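Local atomic coordinates of putative alpha KG dependent 2,4-D dioxygenase (Burkholderia xenovorans, PDB entry 5J92), a protein that probably acts as an iron(II)- and 2-oxoglutarate-dependent dioxygenase of the TauD/TfdA family, putatively on 2,4-D. Residues L27-S30 with K31-D35; W264-A268 with L269-G273. All blocks are in the same frame, centred on the assembly; numbering follows the deposited sequence.

Contact 1: L27-S30 with K31-D35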
ATOM      1  N   LEU A  27     -37.399  -6.743   0.160  1.00 23.15           N
ATOM      2  CA  LEU A  27     -37.583  -6.397  -1.243  1.00 25.44           C
ATOM      3  C   LEU A  27     -37.509  -7.650  -2.106  1.00 27.97           C
ATOM      4  O   LEU A  27     -36.682  -8.539  -1.859  1.00 27.60           O
ATOM      5  CB  LEU A  27     -36.517  -5.398  -1.697  1.00 19.37           C
ATOM      6  CG  LEU A  27     -36.594  -4.017  -1.045  1.00 18.88           C
ATOM      7  CD1 LEU A  27     -35.660  -3.056  -1.779  1.00 18.05           C
ATOM      8  CD2 LEU A  27     -38.011  -3.479  -1.016  1.00 21.60           C
ATOM      9  N   ASP A  28     -38.393  -7.726  -3.099  1.00 27.86           N
ATOM     10  CA  ASP A  28     -38.356  -8.754  -4.135  1.00 31.62           C
ATOM     11  C   ASP A  28     -37.962  -8.064  -5.437  1.00 35.08           C
ATOM     12  O   ASP A  28     -38.818  -7.531  -6.147  1.00 25.33           O
ATOM     13  CB  ASP A  28     -39.697  -9.469  -4.252  1.00 32.61           C
ATOM     14  CG  ASP A  28     -39.735 -10.479  -5.395  1.00 35.73           C
ATOM     15  OD1 ASP A  28     -38.676 -10.770  -6.006  1.00 33.82           O
ATOM     16  OD2 ASP A  28     -40.839 -11.003  -5.665  1.00 39.28           O
ATOM     17  N   LEU A  29     -36.675  -8.110  -5.770  1.00 22.96           N
ATOM     18  CA  LEU A  29     -36.206  -7.390  -6.952  1.00 27.95           C
ATOM     19  C   LEU A  29     -36.476  -8.141  -8.252  1.00 29.76           C
ATOM     20  O   LEU A  29     -36.033  -7.697  -9.318  1.00 33.86           O
ATOM     21  CB  LEU A  29     -34.719  -7.071  -6.818  1.00 24.83           C
ATOM     22  CG  LEU A  29     -34.402  -6.242  -5.566  1.00 23.27           C
ATOM     23  CD1 LEU A  29     -32.921  -5.892  -5.520  1.00 21.09           C
ATOM     24  CD2 LEU A  29     -35.274  -4.985  -5.487  1.00 22.41           C
ATOM     25  N   SER A  30     -37.200  -9.258  -8.202  1.00 30.78           N
ATOM     26  CA  SER A  30     -37.635  -9.858  -9.456  1.00 33.65           C
ATOM     27  C   SER A  30     -38.758  -9.061 -10.109  1.00 35.42           C
ATOM     28  O   SER A  30     -39.048  -9.284 -11.288  1.00 38.44           O
ATOM     29  CB  SER A  30     -38.078 -11.310  -9.249  1.00 31.56           C
ATOM     30  OG  SER A  30     -39.294 -11.403  -8.537  1.00 32.88           O
ATOM     31  N   LYS A  31     -39.373  -8.130  -9.382  1.00 35.05           N
ATOM     32  CA  LYS A  31     -40.425  -7.267  -9.889  1.00 38.75           C
ATOM     33  C   LYS A  31     -39.940  -5.823  -9.964  1.00 39.45           C
ATOM     34  O   LYS A  31     -39.135  -5.390  -9.134  1.00 41.07           O
ATOM     35  CB  LYS A  31     -41.662  -7.322  -8.985  1.00 40.22           C
ATOM     36  CG  LYS A  31     -42.239  -8.714  -8.774  1.00 43.60           C
ATOM     37  CD  LYS A  31     -43.360  -8.682  -7.754  1.00 47.16           C
ATOM     38  CE  LYS A  31     -44.099 -10.010  -7.713  1.00 52.56           C
ATOM     39  NZ  LYS A  31     -43.135 -11.133  -7.519  1.00 54.20           N
ATOM     40  N   PRO A  32     -40.423  -5.045 -10.932  1.00 41.51           N
ATOM     41  CA  PRO A  32     -39.986  -3.649 -11.033  1.00 39.71           C
ATOM     42  C   PRO A  32     -40.393  -2.882  -9.787  1.00 38.07           C
ATOM     43  O   PRO A  32     -41.475  -3.083  -9.232  1.00 40.08           O
ATOM     44  CB  PRO A  32     -40.722  -3.133 -12.275  1.00 42.62           C
ATOM     45  CG  PRO A  32     -41.118  -4.359 -13.033  1.00 42.94           C
ATOM     46  CD  PRO A  32     -41.382  -5.399 -11.993  1.00 42.11           C
ATOM     47  N   LEU A  33     -39.511  -2.005  -9.339  1.00 33.87           N
ATOM     48  CA  LEU A  33     -39.787  -1.211  -8.158  1.00 34.14           C
ATOM     49  C   LEU A  33     -40.563   0.041  -8.539  1.00 33.03           C
ATOM     50  O   LEU A  33     -40.439   0.564  -9.648  1.00 32.77           O
ATOM     51  CB  LEU A  33     -38.486  -0.827  -7.454  1.00 31.92           C
ATOM     52  CG  LEU A  33     -37.642  -1.995  -6.937  1.00 30.82           C
ATOM     53  CD1 LEU A  33     -36.369  -1.463  -6.305  1.00 28.80           C
ATOM     54  CD2 LEU A  33     -38.419  -2.845  -5.944  1.00 31.28           C
ATOM     55  N   SER A  34     -41.383   0.507  -7.609  1.00 32.18           N
ATOM     56  CA  SER A  34     -42.069   1.772  -7.793  1.00 36.12           C
ATOM     57  C   SER A  34     -41.056   2.909  -7.759  1.00 37.14           C
ATOM     58  O   SER A  34     -39.921   2.747  -7.302  1.00 27.88           O
ATOM     59  CB  SER A  34     -43.133   1.966  -6.712  1.00 40.47           C
ATOM     60  OG  SER A  34     -42.535   2.234  -5.450  1.00 39.83           O
ATOM     61  N   ASP A  35     -41.462   4.066  -8.281  1.00 40.84           N
ATOM     62  CA  ASP A  35     -40.547   5.202  -8.285  1.00 40.64           C
ATOM     63  C   ASP A  35     -40.198   5.635  -6.861  1.00 36.05           C
ATOM     64  O   ASP A  35     -39.034   5.937  -6.561  1.00 29.49           O
ATOM     65  CB  ASP A  35     -41.150   6.358  -9.080  1.00 46.97           C
ATOM     66  CG  ASP A  35     -40.090   7.320  -9.579  1.00 52.22           C
ATOM     67  OD1 ASP A  35     -39.597   8.155  -8.785  1.00 49.91           O
ATOM     68  OD2 ASP A  35     -39.736   7.220 -10.776  1.00 58.25           O
TER
HETATM   69  O   HOH W   1     -36.688  -4.446  -9.556  1.00 35.62           O
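Lys31 closes a type I beta turn that starts at Asp28, in the surface loop between strand 21-25 and helix 35-47. Its backbone N points back to Asp28 O in the usual turn bond, weak here at 3.3 Å though nearly straight (169°). The side chain of Lys31 runs out past Ser30 and then bends at its last torsion (chi4 53°), which brings NZ to Asp28 OD2 at 3.0 Å. This salt bridge reaches the carboxylate on its syn side, tilted from the plane. Backbone and side chain of Lys31 thus both return to Asp28. A water lies 2.7 Å from Lys31 O and, at a longer and weak distance, near Leu29 O. Pro32 carries the chain on to Leu33, whose end turns back toward Leu29. Both methyls of Leu33 meet one methyl of Leu29, CD1 lying 3.8 Å from Leu29 CD2. Phe66 of helix 60-67 touches both leucines, and Leu33 also rests on Ile38 and Ile41, so the loop is pressed against two helices. Ser34 then serves as N-cap of helix 35-47, its OG bonded to Arg37 N. Within the turn Asp28 also forms an Asx turn: with CG anti to the backbone N (chi1 176°), the carboxylate swings forward over Ser30. Asp28 OD1 accepts two bonds from one face of its plane, from Ser30 N at 3.0 Å and from Ser30 OG at 2.7 Å.

Contact 2: W264-A268 with L269-G273. With FE2 (Fe (II) ion), chain E.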
ATOM      1  N   TRP A 264     -23.097  -0.610  -4.870  1.00 13.13           N
ATOM      2  CA  TRP A 264     -22.227   0.366  -4.228  1.00 12.38           C
ATOM      3  C   TRP A 264     -22.040   1.601  -5.097  1.00 12.61           C
ATOM      4  O   TRP A 264     -22.051   1.536  -6.332  1.00 13.61           O
ATOM      5  CB  TRP A 264     -20.858  -0.243  -3.821  1.00 11.73           C
ATOM      6  CG  TRP A 264     -19.886  -0.565  -4.947  1.00 14.38           C
ATOM      7  CD1 TRP A 264     -18.942   0.264  -5.497  1.00 20.35           C
ATOM      8  CD2 TRP A 264     -19.754  -1.816  -5.617  1.00 18.86           C
ATOM      9  NE1 TRP A 264     -18.242  -0.395  -6.492  1.00 18.72           N
ATOM     10  CE2 TRP A 264     -18.720  -1.678  -6.579  1.00 19.82           C
ATOM     11  CE3 TRP A 264     -20.415  -3.045  -5.511  1.00 22.85           C
ATOM     12  CZ2 TRP A 264     -18.334  -2.718  -7.407  1.00 21.59           C
ATOM     13  CZ3 TRP A 264     -20.025  -4.079  -6.351  1.00 25.68           C
ATOM     14  CH2 TRP A 264     -19.000  -3.909  -7.285  1.00 24.10           C
ATOM     15  N   ASP A 265     -21.901   2.735  -4.415  1.00 14.61           N
ATOM     16  CA  ASP A 265     -21.810   4.057  -5.039  1.00 16.39           C
ATOM     17  C   ASP A 265     -20.332   4.390  -5.228  1.00 12.01           C
ATOM     18  O   ASP A 265     -19.624   4.715  -4.274  1.00 13.81           O
ATOM     19  CB  ASP A 265     -22.547   5.078  -4.174  1.00 15.56           C
ATOM     20  CG  ASP A 265     -22.701   6.446  -4.848  1.00 19.68           C
ATOM     21  OD1 ASP A 265     -21.996   6.715  -5.848  1.00 18.89           O
ATOM     22  OD2 ASP A 265     -23.550   7.242  -4.376  1.00 20.79           O
ATOM     23  N   ASN A 266     -19.853   4.290  -6.472  1.00 17.86           N
ATOM     24  CA  ASN A 266     -18.462   4.607  -6.768  1.00 17.16           C
ATOM     25  C   ASN A 266     -18.113   6.066  -6.494  1.00 17.31           C
ATOM     26  O   ASN A 266     -16.928   6.395  -6.370  1.00 17.00           O
ATOM     27  CB  ASN A 266     -18.144   4.249  -8.222  1.00 17.95           C
ATOM     28  CG  ASN A 266     -18.207   2.754  -8.474  1.00 17.80           C
ATOM     29  OD1 ASN A 266     -17.273   2.042  -8.152  1.00 17.31           O
ATOM     30  ND2 ASN A 266     -19.311   2.278  -9.040  1.00 18.46           N
ATOM     31  N   ARG A 267     -19.112   6.945  -6.383  1.00 21.15           N
ATOM     32  CA  ARG A 267     -18.866   8.361  -6.124  1.00 21.35           C
ATOM     33  C   ARG A 267     -18.382   8.628  -4.708  1.00 23.10           C
ATOM     34  O   ARG A 267     -17.950   9.749  -4.432  1.00 17.99           O
ATOM     35  CB  ARG A 267     -20.140   9.172  -6.385  1.00 20.58           C
ATOM     36  CG  ARG A 267     -20.680   9.018  -7.801  1.00 21.44           C
ATOM     37  CD  ARG A 267     -22.064   9.624  -7.953  1.00 23.63           C
ATOM     38  NE  ARG A 267     -23.080   8.899  -7.191  1.00 21.17           N
ATOM     39  CZ  ARG A 267     -24.384   9.125  -7.304  1.00 23.84           C
ATOM     40  NH1 ARG A 267     -24.820  10.057  -8.151  1.00 25.23           N
ATOM     41  NH2 ARG A 267     -25.249   8.424  -6.578  1.00 22.76           N
ATOM     42  N   ALA A 268     -18.438   7.627  -3.815  1.00 16.77           N
ATOM     43  CA  ALA A 268     -18.042   7.792  -2.424  1.00 16.17           C
ATOM     44  C   ALA A 268     -17.054   6.735  -1.950  1.00 19.47           C
ATOM     45  O   ALA A 268     -16.722   6.712  -0.763  1.00 14.78           O
ATOM     46  CB  ALA A 268     -19.278   7.755  -1.510  1.00 16.28           C
ATOM     47  N   LEU A 269     -16.587   5.852  -2.827  1.00 15.13           N
ATOM     48  CA  LEU A 269     -15.870   4.678  -2.363  1.00 14.47           C
ATOM     49  C   LEU A 269     -14.698   4.347  -3.264  1.00 14.54           C
ATOM     50  O   LEU A 269     -14.605   4.796  -4.407  1.00 15.11           O
ATOM     51  CB  LEU A 269     -16.772   3.435  -2.321  1.00 17.95           C
ATOM     52  CG  LEU A 269     -17.990   3.493  -1.416  1.00 18.21           C
ATOM     53  CD1 LEU A 269     -18.988   2.476  -1.867  1.00 14.69           C
ATOM     54  CD2 LEU A 269     -17.518   3.212   0.021  1.00 15.01           C
ATOM     55  N   MET A 270     -13.818   3.528  -2.706  1.00 14.09           N
ATOM     56  CA  MET A 270     -12.960   2.630  -3.445  1.00 16.84           C
ATOM     57  C   MET A 270     -13.366   1.229  -3.020  1.00 15.87           C
ATOM     58  O   MET A 270     -13.971   1.034  -1.953  1.00 13.73           O
ATOM     59  CB  MET A 270     -11.473   2.876  -3.153  1.00 14.08           C
ATOM     60  CG  MET A 270     -10.854   4.038  -3.936  1.00 14.99           C
ATOM     61  SD  MET A 270      -9.058   4.031  -3.883  1.00 15.00           S
ATOM     62  CE  MET A 270      -8.759   3.963  -2.129  1.00 16.15           C
ATOM     63  N   HIS A 271     -13.068   0.258  -3.867  1.00 14.53           N
ATOM     64  CA  HIS A 271     -13.331  -1.123  -3.489  1.00 16.41           C
ATOM     65  C   HIS A 271     -12.250  -2.002  -4.096  1.00 17.49           C
ATOM     66  O   HIS A 271     -11.512  -1.589  -4.993  1.00 15.46           O
ATOM     67  CB  HIS A 271     -14.709  -1.584  -3.952  1.00 16.98           C
ATOM     68  CG  HIS A 271     -14.806  -1.725  -5.434  1.00 20.45           C
ATOM     69  ND1 HIS A 271     -14.970  -0.643  -6.275  1.00 20.55           N
ATOM     70  CD2 HIS A 271     -14.714  -2.814  -6.231  1.00 20.67           C
ATOM     71  CE1 HIS A 271     -14.984  -1.064  -7.526  1.00 21.50           C
ATOM     72  NE2 HIS A 271     -14.839  -2.377  -7.524  1.00 23.30           N
ATOM     73  N   ARG A 272     -12.180  -3.235  -3.611  1.00 15.32           N
ATOM     74  CA  ARG A 272     -11.237  -4.191  -4.167  1.00 20.62           C
ATOM     75  C   ARG A 272     -11.740  -5.583  -3.848  1.00 22.63           C
ATOM     76  O   ARG A 272     -12.437  -5.781  -2.852  1.00 18.96           O
ATOM     77  CB  ARG A 272      -9.821  -3.999  -3.603  1.00 15.87           C
ATOM     78  CG  ARG A 272      -9.684  -4.406  -2.130  1.00 18.02           C
ATOM     79  CD  ARG A 272      -8.258  -4.241  -1.592  1.00 15.44           C
ATOM     80  NE  ARG A 272      -8.172  -4.699  -0.199  1.00 15.21           N
ATOM     81  CZ  ARG A 272      -7.033  -4.932   0.447  1.00 21.25           C
ATOM     82  NH1 ARG A 272      -5.888  -4.739  -0.174  1.00 18.49           N
ATOM     83  NH2 ARG A 272      -7.039  -5.375   1.709  1.00 21.05           N
ATOM     84  N   GLY A 273     -11.367  -6.539  -4.698  1.00 17.60           N
ATOM     85  CA  GLY A 273     -11.623  -7.938  -4.422  1.00 18.38           C
ATOM     86  C   GLY A 273     -10.442  -8.573  -3.714  1.00 21.10           C
ATOM     87  O   GLY A 273      -9.308  -8.128  -3.840  1.00 23.51           O
TER
HETATM   88 FE   FE2 E 401     -14.314  -2.797  -9.869  0.74 46.21          FE
HETATM   89  O   HOH W   2     -15.714   2.230  -5.633  1.00 29.34           O
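Strand 261-265 ends at Asp265, the chain reverses through Asn266-Ala268, and strand 269-273 sets off from Leu269. No backbone hydrogen bond joins the two segments; the turn is held inside the first, where Ala268 N bonds Asp265 O at 3.2 Å. Leu269 folds back into the bend, its CD1 lying against Trp264 CB and 3.3 Å from Asp265 O. Asp265 secures the bend by an Asx turn: OD1 accepts from Arg267 N, from above the carboxylate plane, and also from Arg267 NE at 2.8 Å through its syn lone pair. Arg267 NH2 bonds OD2, making a side-on, two-nitrogen salt bridge, while His209 gives OD2 a further partner. The two strands belong to different sheets of the cupin-type fold, whose iron site is a triad of two histidines and a carboxylate. His271 NE2 binds the iron(II) ion at 2.4 Å, with His122 and Asp124 as the other protein ligands. Trp264 and His271 both place CG between the backbone N and the carbonyl carbon (chi1 72° and 69°), and their rings meet in a T-shaped (edge-to-face) pair, the indole edge toward one imidazole face, planes at 53°. Trp264 NE1 lies over that face toward its rim, 3.3 Å from His271 ND1 but not bonded to it. The indole N-H bonds Asn266 OD1 instead, weakly. Asn266 ND2 is held by Ser135 and Arg133 O, and OD1 accepts from Asp124 N, tying this second-shell amide to a metal ligand. A water donates to Asn266 OD1 and, weakly, to Leu269 O; in the imidazole plane it accepts from His271 ND1 at 3.0 Å, so that the ring is held in rotation at ND1 by this water as well as at NE2 by the metal.

Overall arrangement
From the N terminus, contact 1 comes first, shaping the loop that leads from strand 21-25 into helix 35-47 at the surface; contact 2 follows far along the chain, in the turn between strands 261-265 and 269-273 near the centre of the chain. They are in series, neither nested nor crossed, with centres about 24 Å apart. The mixed sheet relates them: strand 21-25 runs beside strand 50-53, which borders strand 261-265. Leu29 of contact 1 touches Phe53, and Trp264 and Leu269 of contact 2 touch Val50. Contact 2 carries the chain from this sheet to the antiparallel sheet, where 269-273 pairs with 149-153, and it alone reaches the iron.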